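Long-range contacts in adhesion and penetration protein autotransporter (Haemophilus influenzae, PDB 3SYJ), which promotes bacterial adherence to and invasion of host cells and self-associates between bacteria to drive aggregation, and is probably also a serine protease: residues 61-65 and 125-131; 589-595 and 621-627; 729-735 and 750-756; 905-911 and 945-949. All coordinates share one frame; numbering follows the deposited sequence.

Contact 1: 61-65 and 125-131; sequences ALVEN and VTEAAPI
Leu-62 and Ile-131 join two pieces of the N-terminal peptidase S6 domain, which has the chymotrypsin-like fold of the PA clan. Strand 61-64 meets the loop that runs from strand 120-121 to strand 151-155. Two backbone bonds hold residues 125-131 at both ends. Ile-131 N donates to Leu-62 O at 2.8 Å, in the carbonyl plane and nearly straight at 169°. Val-125 N donates to Asn-65 O, also at 2.8 Å. Between these two points the loop bows away from the strand. A weaker CH contact from Val-63 CA to Ile-131 O adds to the first bond.

Apolar contacts fill the bow. Leu-62 sends CG anti to its own N (chi1 -168°), and both methyls then reach Val-125. The two side chains meet tip to tip, with Leu-62 CD1 3.7 Å from Val-125 CG2. The other methyl, Leu-62 CD2, lies by Val-125 CG1 and Ala-128 O. Beyond the segments, Phe-82 touches Val-125, and Trp-232 and Ile-234 of strand 231-238 touch Ile-131. The pair is thus joined to the body of the protease domain.

Pro-130 meets the backbone of Glu-64 with CB and CG. Its CB sits near Glu-64 N and CA, and its CG reaches Glu-64 C at 3.3 Å.

One local bond links the two residues at the strand end. Glu-64 OE2 accepts from Asn-65 N at 2.7 Å, met from above the carboxylate plane. The Asn-65 side chain slants past the proline, with ND2 3.4 Å from Pro-130 CG.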
# COMPACT_ATOMS: atom_id res chain seq x y z
N ALA A 61 -14.59 25.87 59.04
CA ALA A 61 -14.22 26.11 57.66
C ALA A 61 -12.97 26.99 57.57
O ALA A 61 -12.75 27.86 58.42
CB ALA A 61 -15.38 26.74 56.90
N LEU A 62 -12.17 26.75 56.54
CA LEU A 62 -10.89 27.43 56.38
C LEU A 62 -11.06 28.80 55.70
O LEU A 62 -11.39 28.87 54.52
CB LEU A 62 -9.93 26.54 55.59
CG LEU A 62 -8.44 26.92 55.52
CD1 LEU A 62 -7.75 26.80 56.88
CD2 LEU A 62 -7.75 26.04 54.50
N VAL A 63 -10.84 29.87 56.45
CA VAL A 63 -11.07 31.22 55.94
C VAL A 63 -9.76 31.98 55.65
O VAL A 63 -9.77 33.04 55.02
CB VAL A 63 -11.96 32.06 56.89
CG1 VAL A 63 -13.32 31.39 57.10
CG2 VAL A 63 -11.27 32.26 58.23
N GLU A 64 -8.64 31.45 56.13
CA GLU A 64 -7.32 31.97 55.77
C GLU A 64 -6.35 30.80 55.86
O GLU A 64 -6.74 29.70 56.23
CB GLU A 64 -6.90 33.10 56.70
CG GLU A 64 -6.52 34.40 55.97
CD GLU A 64 -5.38 34.23 54.96
OE1 GLU A 64 -5.51 34.71 53.82
OE2 GLU A 64 -4.35 33.61 55.32
N ASN A 65 -5.08 31.04 55.53
CA ASN A 65 -4.09 29.98 55.53
C ASN A 65 -3.94 29.28 56.89
O ASN A 65 -3.72 28.07 56.95
CB ASN A 65 -2.74 30.50 55.03
CG ASN A 65 -2.80 30.95 53.58
OD1 ASN A 65 -2.23 31.98 53.21
ND2 ASN A 65 -3.49 30.18 52.74
N VAL A 125 -2.25 25.75 56.32
CA VAL A 125 -2.92 24.59 55.73
C VAL A 125 -2.58 24.47 54.25
O VAL A 125 -2.74 25.42 53.49
CB VAL A 125 -4.45 24.66 55.91
CG1 VAL A 125 -5.14 23.52 55.13
CG2 VAL A 125 -4.83 24.63 57.39
N THR A 126 -2.12 23.29 53.84
CA THR A 126 -1.64 23.09 52.47
C THR A 126 -2.64 22.35 51.58
O THR A 126 -2.58 22.45 50.35
CB THR A 126 -0.34 22.27 52.47
OG1 THR A 126 -0.56 21.04 53.19
CG2 THR A 126 0.81 23.06 53.13
N GLU A 127 -3.57 21.61 52.18
CA GLU A 127 -4.43 20.69 51.43
C GLU A 127 -5.53 21.38 50.63
O GLU A 127 -6.07 20.80 49.69
CB GLU A 127 -5.05 19.64 52.37
CG GLU A 127 -4.09 18.57 52.90
CD GLU A 127 -3.21 19.06 54.04
OE1 GLU A 127 -3.44 20.19 54.52
OE2 GLU A 127 -2.28 18.32 54.45
N ALA A 128 -5.85 22.61 51.00
CA ALA A 128 -6.95 23.34 50.36
C ALA A 128 -6.75 24.85 50.44
O ALA A 128 -6.15 25.36 51.39
CB ALA A 128 -8.28 22.96 51.02
N ALA A 129 -7.26 25.56 49.44
CA ALA A 129 -7.22 27.01 49.43
C ALA A 129 -8.34 27.53 50.32
O ALA A 129 -9.46 27.04 50.24
CB ALA A 129 -7.41 27.52 48.01
N PRO A 130 -8.04 28.51 51.17
CA PRO A 130 -9.09 29.07 52.04
C PRO A 130 -10.23 29.64 51.21
O PRO A 130 -10.06 29.89 50.01
CB PRO A 130 -8.37 30.20 52.78
CG PRO A 130 -6.92 29.85 52.71
CD PRO A 130 -6.73 29.14 51.40
N ILE A 131 -11.38 29.86 51.85
CA ILE A 131 -12.52 30.45 51.17
C ILE A 131 -12.72 31.88 51.66
O ILE A 131 -12.48 32.18 52.83
CB ILE A 131 -13.81 29.60 51.37
CG1 ILE A 131 -14.89 30.04 50.40
CG2 ILE A 131 -14.31 29.68 52.80
CD1 ILE A 131 -15.88 28.94 50.08

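Contact 2: 589-595 and 621-627; sequences FSGRPTP and DWINRTF
Trp-622 and Pro-593 lie side by side and point the same way. The proline and the backbone carbonyl carbon of Arg-592 lie over one face of the indole. Pro-593 CA stands 3.7 Å from the centroid of the five-membered ring, 8° off its normal, a CH-pi contact. Ser-590 OG meets the indole edge in plane.

Phe-589 and Phe-627 form a T-shaped pair. The edge of Phe-589 points at the face of Phe-627, with centroids 5.2 Å apart and planes at 76°.

These strands belong to the beta-solenoid of the passenger domain. Here 586-593 and 622-629 run antiparallel, whereas most neighbouring strands in the solenoid pair in parallel. Arg-592 and Ile-623 are the hydrogen-bonded pair. Ile-623 N to Arg-592 O is short at 2.7 Å, while the return bond is weak.

Arg-592 puts CG between its N and carbonyl carbon (chi1 57°) and bends at chi2 and chi3, turning the guanidinium onto the next residue. Its NE and NH2 both grip Pro-593 O side-on, in the guanidinium plane, and NH2 also has a salt bridge to Asp-677. The Arg-625 guanidinium is nearly perpendicular to it; its NE bonds Ser-571 O and its NH1 pairs with Glu-497.

Thr-594 crosses Asp-621 at about a right angle. Thr-594 OG1 donates to Asp-621 OD1 at 2.7 Å from above the carboxylate plane, and Thr-594 N donates to Asp-621 O.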
# COMPACT_ATOMS: atom_id res chain seq x y z
N PHE A 589 -3.69 -2.01 32.92
CA PHE A 589 -4.18 -0.69 32.53
C PHE A 589 -5.69 -0.73 32.66
O PHE A 589 -6.35 -1.54 32.01
CB PHE A 589 -3.79 -0.35 31.09
CG PHE A 589 -2.31 -0.31 30.84
CD1 PHE A 589 -1.62 0.89 30.88
CD2 PHE A 589 -1.62 -1.47 30.56
CE1 PHE A 589 -0.26 0.93 30.65
CE2 PHE A 589 -0.26 -1.44 30.33
CZ PHE A 589 0.43 -0.24 30.38
N SER A 590 -6.24 0.12 33.52
CA SER A 590 -7.65 -0.00 33.86
C SER A 590 -8.30 1.35 34.11
O SER A 590 -7.64 2.33 34.45
CB SER A 590 -7.79 -0.88 35.11
OG SER A 590 -9.16 -1.09 35.45
N GLY A 591 -9.62 1.39 33.94
CA GLY A 591 -10.41 2.49 34.46
C GLY A 591 -10.63 2.18 35.92
O GLY A 591 -10.06 1.22 36.44
N ARG A 592 -11.46 2.97 36.60
CA ARG A 592 -11.76 2.74 38.01
C ARG A 592 -13.19 3.12 38.37
O ARG A 592 -13.81 3.96 37.70
CB ARG A 592 -10.79 3.52 38.91
CG ARG A 592 -10.77 5.02 38.64
CD ARG A 592 -10.48 5.78 39.92
NE ARG A 592 -11.57 5.59 40.88
CZ ARG A 592 -11.48 5.80 42.19
NH1 ARG A 592 -10.34 6.20 42.73
NH2 ARG A 592 -12.54 5.59 42.96
N PRO A 593 -13.74 2.51 39.43
CA PRO A 593 -15.11 2.88 39.79
C PRO A 593 -15.20 4.37 40.12
O PRO A 593 -14.25 4.94 40.66
CB PRO A 593 -15.36 2.04 41.05
CG PRO A 593 -14.37 0.92 41.00
CD PRO A 593 -13.16 1.50 40.33
N THR A 594 -16.30 5.00 39.76
CA THR A 594 -16.54 6.37 40.20
C THR A 594 -16.57 6.34 41.73
O THR A 594 -17.17 5.44 42.31
CB THR A 594 -17.89 6.89 39.68
OG1 THR A 594 -17.90 6.85 38.25
CG2 THR A 594 -18.14 8.32 40.16
N PRO A 595 -15.90 7.29 42.38
CA PRO A 595 -15.93 7.36 43.85
C PRO A 595 -17.33 7.63 44.39
O PRO A 595 -18.08 8.40 43.79
CB PRO A 595 -15.03 8.55 44.16
CG PRO A 595 -14.14 8.69 42.98
CD PRO A 595 -14.95 8.26 41.80
N ASP A 621 -20.98 2.04 37.08
CA ASP A 621 -20.60 3.45 37.18
C ASP A 621 -19.09 3.55 37.39
O ASP A 621 -18.60 3.63 38.52
CB ASP A 621 -21.37 4.10 38.34
CG ASP A 621 -20.99 5.55 38.54
OD1 ASP A 621 -20.39 6.15 37.64
OD2 ASP A 621 -21.30 6.10 39.62
N TRP A 622 -18.35 3.53 36.28
CA TRP A 622 -16.89 3.61 36.27
C TRP A 622 -16.40 4.82 35.48
O TRP A 622 -17.10 5.31 34.59
CB TRP A 622 -16.29 2.35 35.65
CG TRP A 622 -16.15 1.21 36.60
CD1 TRP A 622 -17.09 0.75 37.48
CD2 TRP A 622 -14.99 0.37 36.77
NE1 TRP A 622 -16.58 -0.31 38.19
CE2 TRP A 622 -15.30 -0.56 37.77
CE3 TRP A 622 -13.73 0.33 36.17
CZ2 TRP A 622 -14.39 -1.54 38.19
CZ3 TRP A 622 -12.83 -0.64 36.58
CH2 TRP A 622 -13.17 -1.56 37.58
N ILE A 623 -15.19 5.27 35.81
CA ILE A 623 -14.52 6.33 35.06
C ILE A 623 -13.72 5.73 33.90
O ILE A 623 -12.96 4.78 34.09
CB ILE A 623 -13.56 7.13 35.96
CG1 ILE A 623 -14.31 7.64 37.20
CG2 ILE A 623 -12.93 8.27 35.17
CD1 ILE A 623 -13.47 8.46 38.16
N ASN A 624 -13.89 6.30 32.71
CA ASN A 624 -13.13 5.85 31.54
C ASN A 624 -11.77 6.54 31.43
O ASN A 624 -11.66 7.75 31.63
CB ASN A 624 -13.95 6.06 30.27
CG ASN A 624 -15.17 5.16 30.21
OD1 ASN A 624 -15.14 4.00 30.65
ND2 ASN A 624 -16.27 5.69 29.67
N ARG A 625 -10.74 5.76 31.09
CA ARG A 625 -9.37 6.28 31.03
C ARG A 625 -8.70 6.14 29.66
O ARG A 625 -9.13 5.36 28.80
CB ARG A 625 -8.49 5.59 32.09
CG ARG A 625 -8.99 5.71 33.52
CD ARG A 625 -9.09 7.16 33.97
NE ARG A 625 -8.93 7.27 35.42
CZ ARG A 625 -9.16 8.38 36.12
NH1 ARG A 625 -9.57 9.48 35.51
NH2 ARG A 625 -8.98 8.38 37.44
N THR A 626 -7.64 6.92 29.46
CA THR A 626 -6.85 6.82 28.24
C THR A 626 -5.41 6.63 28.64
O THR A 626 -4.95 7.16 29.66
CB THR A 626 -6.95 8.10 27.37
OG1 THR A 626 -6.45 9.22 28.11
CG2 THR A 626 -8.37 8.37 26.95
N PHE A 627 -4.69 5.86 27.84
CA PHE A 627 -3.27 5.65 28.06
C PHE A 627 -2.53 5.86 26.75
O PHE A 627 -3.01 5.47 25.69
CB PHE A 627 -3.01 4.25 28.61
CG PHE A 627 -3.53 4.05 30.00
CD1 PHE A 627 -2.82 4.51 31.10
CD2 PHE A 627 -4.73 3.39 30.22
CE1 PHE A 627 -3.29 4.32 32.38
CE2 PHE A 627 -5.21 3.20 31.50
CZ PHE A 627 -4.49 3.66 32.58
O HOH W 1 -18.77 3.24 41.36

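Contact 3: 729-735 and 750-756; sequences LTNHSQF and SDNSTAT
His-732 and Asn-752 take almost the same first torsion, -62° and -54°, with CG anti to the carbonyl carbon in each. The two side chains therefore lie side by side and point the same way. The Asn-752 amide lies over one face of the imidazole, its plane turned 25° from the ring. Asn-752 CB is 3.8 Å from the ring centroid, a CH-pi contact. Asp-751 has a similar torsion, which brings its carboxylate to the neighbouring turn. Asn-731 N donates to Asp-751 OD2 at 2.9 Å, in a nearly straight bond to the anti lone pair.

The two segments are matching parts of successive coils of a right-handed parallel beta-helix, the fold common among autotransporter passenger domains. Each makes a type II' turn, Thr-730 to Ser-733 and Ser-750 to Ser-753. Each turn is closed alike: the last serine gives both N and OG to the first carbonyl. Ser-733 OG to Thr-730 O and Ser-753 OG to Ser-750 O are both 2.8 Å. After the turns the strands pair in parallel. Thr-754 N donates to Ser-733 O, Phe-735 N to Thr-754 O at 2.9 Å, and Thr-756 N to Phe-735 O. Inside, packing is tight: Leu-729 CB and Ser-753 CB approach to 3.4 Å.

The carboxylate-to-backbone bond repeats one coil on, where Asp-770 accepts from Asp-751 N. The buried serine hydroxyls are used within their own turns. The turn at 750-753 is thus tied to the one before through a carboxylate as well as through backbone bonds such as Asn-752 N to Asn-731 O.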
# COMPACT_ATOMS: atom_id res chain seq x y z
N LEU A 729 4.19 -11.30 13.58
CA LEU A 729 4.62 -12.40 14.42
C LEU A 729 5.83 -13.10 13.84
O LEU A 729 5.94 -13.26 12.63
CB LEU A 729 3.49 -13.40 14.62
CG LEU A 729 2.20 -12.86 15.23
CD1 LEU A 729 1.35 -12.26 14.14
CD2 LEU A 729 1.46 -13.98 15.94
N THR A 730 6.73 -13.51 14.72
CA THR A 730 7.92 -14.23 14.32
C THR A 730 8.18 -15.35 15.32
O THR A 730 7.47 -15.45 16.32
CB THR A 730 9.15 -13.31 14.29
OG1 THR A 730 9.34 -12.73 15.59
CG2 THR A 730 8.96 -12.19 13.27
N ASN A 731 9.17 -16.18 15.04
CA ASN A 731 9.54 -17.24 15.96
C ASN A 731 8.37 -18.17 16.24
O ASN A 731 7.77 -18.69 15.31
CB ASN A 731 10.09 -16.64 17.25
CG ASN A 731 11.34 -15.80 17.01
OD1 ASN A 731 12.30 -16.27 16.42
ND2 ASN A 731 11.32 -14.55 17.47
N HIS A 732 8.03 -18.37 17.51
CA HIS A 732 6.90 -19.22 17.86
C HIS A 732 5.79 -18.45 18.56
O HIS A 732 5.06 -19.00 19.38
CB HIS A 732 7.35 -20.38 18.76
CG HIS A 732 8.34 -21.30 18.11
ND1 HIS A 732 9.66 -20.96 17.92
CD2 HIS A 732 8.19 -22.56 17.63
CE1 HIS A 732 10.29 -21.97 17.33
NE2 HIS A 732 9.42 -22.95 17.15
N SER A 733 5.66 -17.17 18.23
CA SER A 733 4.64 -16.31 18.83
C SER A 733 3.22 -16.68 18.41
O SER A 733 3.02 -17.27 17.34
CB SER A 733 4.92 -14.85 18.47
OG SER A 733 4.93 -14.69 17.07
N GLN A 734 2.23 -16.34 19.23
CA GLN A 734 0.83 -16.66 18.94
C GLN A 734 -0.09 -15.46 19.16
O GLN A 734 0.00 -14.77 20.18
CB GLN A 734 0.35 -17.81 19.82
CG GLN A 734 1.19 -19.06 19.73
CD GLN A 734 0.47 -20.28 20.28
OE1 GLN A 734 -0.76 -20.30 20.38
NE2 GLN A 734 1.23 -21.31 20.63
N PHE A 735 -0.98 -15.21 18.21
CA PHE A 735 -1.94 -14.12 18.33
C PHE A 735 -3.36 -14.60 18.14
O PHE A 735 -3.65 -15.32 17.19
CB PHE A 735 -1.64 -13.01 17.33
CG PHE A 735 -2.69 -11.93 17.29
CD1 PHE A 735 -2.80 -11.01 18.32
CD2 PHE A 735 -3.55 -11.83 16.21
CE1 PHE A 735 -3.76 -10.02 18.28
CE2 PHE A 735 -4.52 -10.83 16.17
CZ PHE A 735 -4.62 -9.93 17.21
N SER A 750 5.47 -15.01 10.21
CA SER A 750 6.69 -15.63 9.72
C SER A 750 7.13 -16.78 10.62
O SER A 750 6.53 -17.01 11.67
CB SER A 750 7.82 -14.60 9.65
OG SER A 750 7.45 -13.51 8.82
N ASP A 751 8.17 -17.49 10.21
CA ASP A 751 8.75 -18.56 11.02
C ASP A 751 7.74 -19.62 11.45
O ASP A 751 7.11 -20.26 10.61
CB ASP A 751 9.45 -17.97 12.26
CG ASP A 751 10.53 -16.96 11.90
OD1 ASP A 751 11.28 -17.20 10.91
OD2 ASP A 751 10.65 -15.93 12.60
N ASN A 752 7.58 -19.79 12.76
CA ASN A 752 6.67 -20.79 13.30
C ASN A 752 5.53 -20.15 14.08
O ASN A 752 4.92 -20.79 14.94
CB ASN A 752 7.42 -21.74 14.22
CG ASN A 752 8.62 -22.37 13.54
OD1 ASN A 752 8.47 -23.23 12.68
ND2 ASN A 752 9.81 -21.92 13.93
N SER A 753 5.24 -18.89 13.79
CA SER A 753 4.18 -18.20 14.50
C SER A 753 2.79 -18.73 14.13
O SER A 753 2.64 -19.45 13.14
CB SER A 753 4.26 -16.69 14.24
OG SER A 753 4.11 -16.41 12.87
N THR A 754 1.80 -18.35 14.92
CA THR A 754 0.43 -18.79 14.71
C THR A 754 -0.55 -17.65 14.95
O THR A 754 -0.35 -16.84 15.86
CB THR A 754 0.06 -19.92 15.69
OG1 THR A 754 0.91 -21.04 15.46
CG2 THR A 754 -1.39 -20.33 15.50
N ALA A 755 -1.60 -17.59 14.15
CA ALA A 755 -2.66 -16.61 14.37
C ALA A 755 -4.03 -17.28 14.27
O ALA A 755 -4.20 -18.24 13.52
CB ALA A 755 -2.56 -15.47 13.37
N THR A 756 -4.99 -16.78 15.04
CA THR A 756 -6.32 -17.36 15.06
C THR A 756 -7.38 -16.28 15.18
O THR A 756 -7.27 -15.39 16.02
CB THR A 756 -6.50 -18.32 16.24
OG1 THR A 756 -5.58 -19.41 16.11
CG2 THR A 756 -7.92 -18.85 16.29
O HOH W 2 6.41 -11.48 10.45
O HOH W 3 -3.28 -18.60 17.49

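Contact 4: 905-911 and 945-949; sequences QLTLVES and EFRLH
Leu-908 and Leu-948 meet on the buried side of this strand pair, with Leu-908 CD1 3.7 Å from Leu-948 CG. Their side chains cross at a slant. Leu-906 stands beside Leu-948 on the same face. Further along, Val-909 CB touches Phe-946 CB at 3.8 Å. The Phe-946 ring goes on inward to an edge-to-face pair with Phe-923, and Leu-917 packs on both Val-909 and Phe-946. This apolar face is closely filled.

The backbone between the two faces carries a classic beta bulge. Leu-908 N and Val-909 N both donate to Phe-946 O, at 2.9 and 3.2 Å and both in the carbonyl plane. The register shifts by one residue there, and strand 906-911 turns a corner. Strand 945-949 runs antiparallel to it. The pair lies in the C-terminal, pertactin-like part of the passenger domain, where strand 906-911 also pairs in parallel with 875-881.

The other face is polar and partly exposed. Arg-947 and Thr-907 lie side by side. Arg-947 extends from CG to NE (chi3 172°), which carries NE to Thr-907 OG1 at 3.0 Å, at the guanidinium edge and in its plane. Its NH2 forms a salt bridge with Glu-945 OE1 at 2.8 Å. The other oxygen, Glu-945 OE2, accepts from Ser-911 N, a longer bond of 3.3 Å. One carboxylate thus connects the arginine to the backbone across the strands. Glu-910 OE1 comes within 4.4 Å of Glu-945 OE2, a close approach of like charges that Arg-947 probably eases.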
# COMPACT_ATOMS: atom_id res chain seq x y z
N GLN A 905 -16.61 -28.02 -22.55
CA GLN A 905 -16.58 -28.33 -21.13
C GLN A 905 -16.07 -27.11 -20.35
O GLN A 905 -15.20 -26.38 -20.83
CB GLN A 905 -15.68 -29.54 -20.86
CG GLN A 905 -16.20 -30.85 -21.45
CD GLN A 905 -15.45 -32.06 -20.91
OE1 GLN A 905 -14.25 -32.01 -20.66
NE2 GLN A 905 -16.17 -33.16 -20.74
N LEU A 906 -16.61 -26.89 -19.16
CA LEU A 906 -16.10 -25.84 -18.30
C LEU A 906 -15.34 -26.45 -17.12
O LEU A 906 -15.94 -27.08 -16.25
CB LEU A 906 -17.23 -24.95 -17.79
CG LEU A 906 -16.75 -23.73 -17.00
CD1 LEU A 906 -15.74 -22.95 -17.81
CD2 LEU A 906 -17.91 -22.85 -16.60
N THR A 907 -14.03 -26.27 -17.10
CA THR A 907 -13.22 -26.75 -15.99
C THR A 907 -13.51 -25.93 -14.74
O THR A 907 -13.52 -24.70 -14.78
CB THR A 907 -11.71 -26.69 -16.33
OG1 THR A 907 -11.45 -27.41 -17.54
CG2 THR A 907 -10.87 -27.29 -15.20
N LEU A 908 -13.76 -26.61 -13.62
CA LEU A 908 -13.98 -25.94 -12.35
C LEU A 908 -12.80 -26.17 -11.41
O LEU A 908 -12.28 -25.24 -10.80
CB LEU A 908 -15.29 -26.40 -11.70
CG LEU A 908 -16.56 -25.90 -12.37
CD1 LEU A 908 -17.79 -26.33 -11.58
CD2 LEU A 908 -16.52 -24.39 -12.53
N VAL A 909 -12.38 -27.43 -11.31
CA VAL A 909 -11.23 -27.80 -10.50
C VAL A 909 -10.14 -28.39 -11.39
O VAL A 909 -10.37 -29.37 -12.09
CB VAL A 909 -11.62 -28.83 -9.44
CG1 VAL A 909 -10.42 -29.14 -8.55
CG2 VAL A 909 -12.79 -28.33 -8.60
N GLU A 910 -8.96 -27.79 -11.35
CA GLU A 910 -7.87 -28.21 -12.22
C GLU A 910 -6.58 -28.49 -11.45
O GLU A 910 -6.50 -28.26 -10.25
CB GLU A 910 -7.59 -27.14 -13.28
CG GLU A 910 -7.22 -25.79 -12.70
CD GLU A 910 -7.13 -24.69 -13.75
OE1 GLU A 910 -6.68 -24.98 -14.88
OE2 GLU A 910 -7.50 -23.54 -13.44
N SER A 911 -5.58 -28.98 -12.17
CA SER A 911 -4.27 -29.19 -11.59
C SER A 911 -3.37 -27.99 -11.87
O SER A 911 -3.55 -27.30 -12.87
CB SER A 911 -3.64 -30.46 -12.17
OG SER A 911 -2.29 -30.57 -11.77
N GLU A 945 -9.16 -33.77 -14.42
CA GLU A 945 -9.73 -32.52 -13.90
C GLU A 945 -11.25 -32.63 -13.76
O GLU A 945 -11.88 -33.46 -14.40
CB GLU A 945 -9.37 -31.35 -14.82
CG GLU A 945 -7.89 -31.25 -15.11
CD GLU A 945 -7.50 -29.92 -15.74
OE1 GLU A 945 -8.21 -29.45 -16.65
OE2 GLU A 945 -6.46 -29.36 -15.32
N PHE A 946 -11.82 -31.78 -12.90
CA PHE A 946 -13.26 -31.78 -12.66
C PHE A 946 -13.96 -30.70 -13.47
O PHE A 946 -13.75 -29.51 -13.25
CB PHE A 946 -13.57 -31.63 -11.17
CG PHE A 946 -13.17 -32.82 -10.35
CD1 PHE A 946 -14.09 -33.81 -10.05
CD2 PHE A 946 -11.86 -32.98 -9.92
CE1 PHE A 946 -13.71 -34.92 -9.31
CE2 PHE A 946 -11.48 -34.08 -9.18
CZ PHE A 946 -12.41 -35.05 -8.87
N ARG A 947 -14.78 -31.13 -14.43
CA ARG A 947 -15.39 -30.20 -15.37
C ARG A 947 -16.91 -30.31 -15.41
O ARG A 947 -17.49 -31.33 -15.02
CB ARG A 947 -14.83 -30.44 -16.78
CG ARG A 947 -13.33 -30.56 -16.83
CD ARG A 947 -12.82 -30.38 -18.25
NE ARG A 947 -11.36 -30.31 -18.27
CZ ARG A 947 -10.57 -31.32 -18.60
NH1 ARG A 947 -11.11 -32.49 -18.94
NH2 ARG A 947 -9.25 -31.18 -18.59
N LEU A 948 -17.55 -29.23 -15.85
CA LEU A 948 -18.98 -29.23 -16.16
C LEU A 948 -19.16 -29.74 -17.58
O LEU A 948 -18.54 -29.23 -18.52
CB LEU A 948 -19.56 -27.83 -16.03
CG LEU A 948 -19.75 -27.31 -14.61
CD1 LEU A 948 -20.39 -25.93 -14.64
CD2 LEU A 948 -20.59 -28.28 -13.80
N HIS A 949 -20.03 -30.73 -17.73
CA HIS A 949 -20.14 -31.46 -18.98
C HIS A 949 -21.60 -31.60 -19.39
O HIS A 949 -22.49 -31.74 -18.56
CB HIS A 949 -19.49 -32.84 -18.81
CG HIS A 949 -19.42 -33.63 -20.08
ND1 HIS A 949 -19.71 -34.98 -20.12
CD2 HIS A 949 -19.11 -33.27 -21.35
CE1 HIS A 949 -19.57 -35.42 -21.36
NE2 HIS A 949 -19.20 -34.41 -22.12

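The four contacts follow one another along the chain, each closing before the next opens. Contact 1 lies in the N-terminal protease domain. Contact 2 follows on the solenoid; the centres of contacts 1 and 2 are about 30 Å apart. The centres of contacts 2 and 3 are about 33 Å apart, and those of contacts 3 and 4 about 37 Å. Contacts 1 and 4, the first and last along the chain, have centres about 89 Å apart. None touches another. Contacts 2 and 3 belong to the same run of linked solenoid strands: one is an antiparallel departure, the other regular parallel coils. Together they sample a protease domain carried on a long beta-helical stalk, the passenger that mediates adhesion and aggregation.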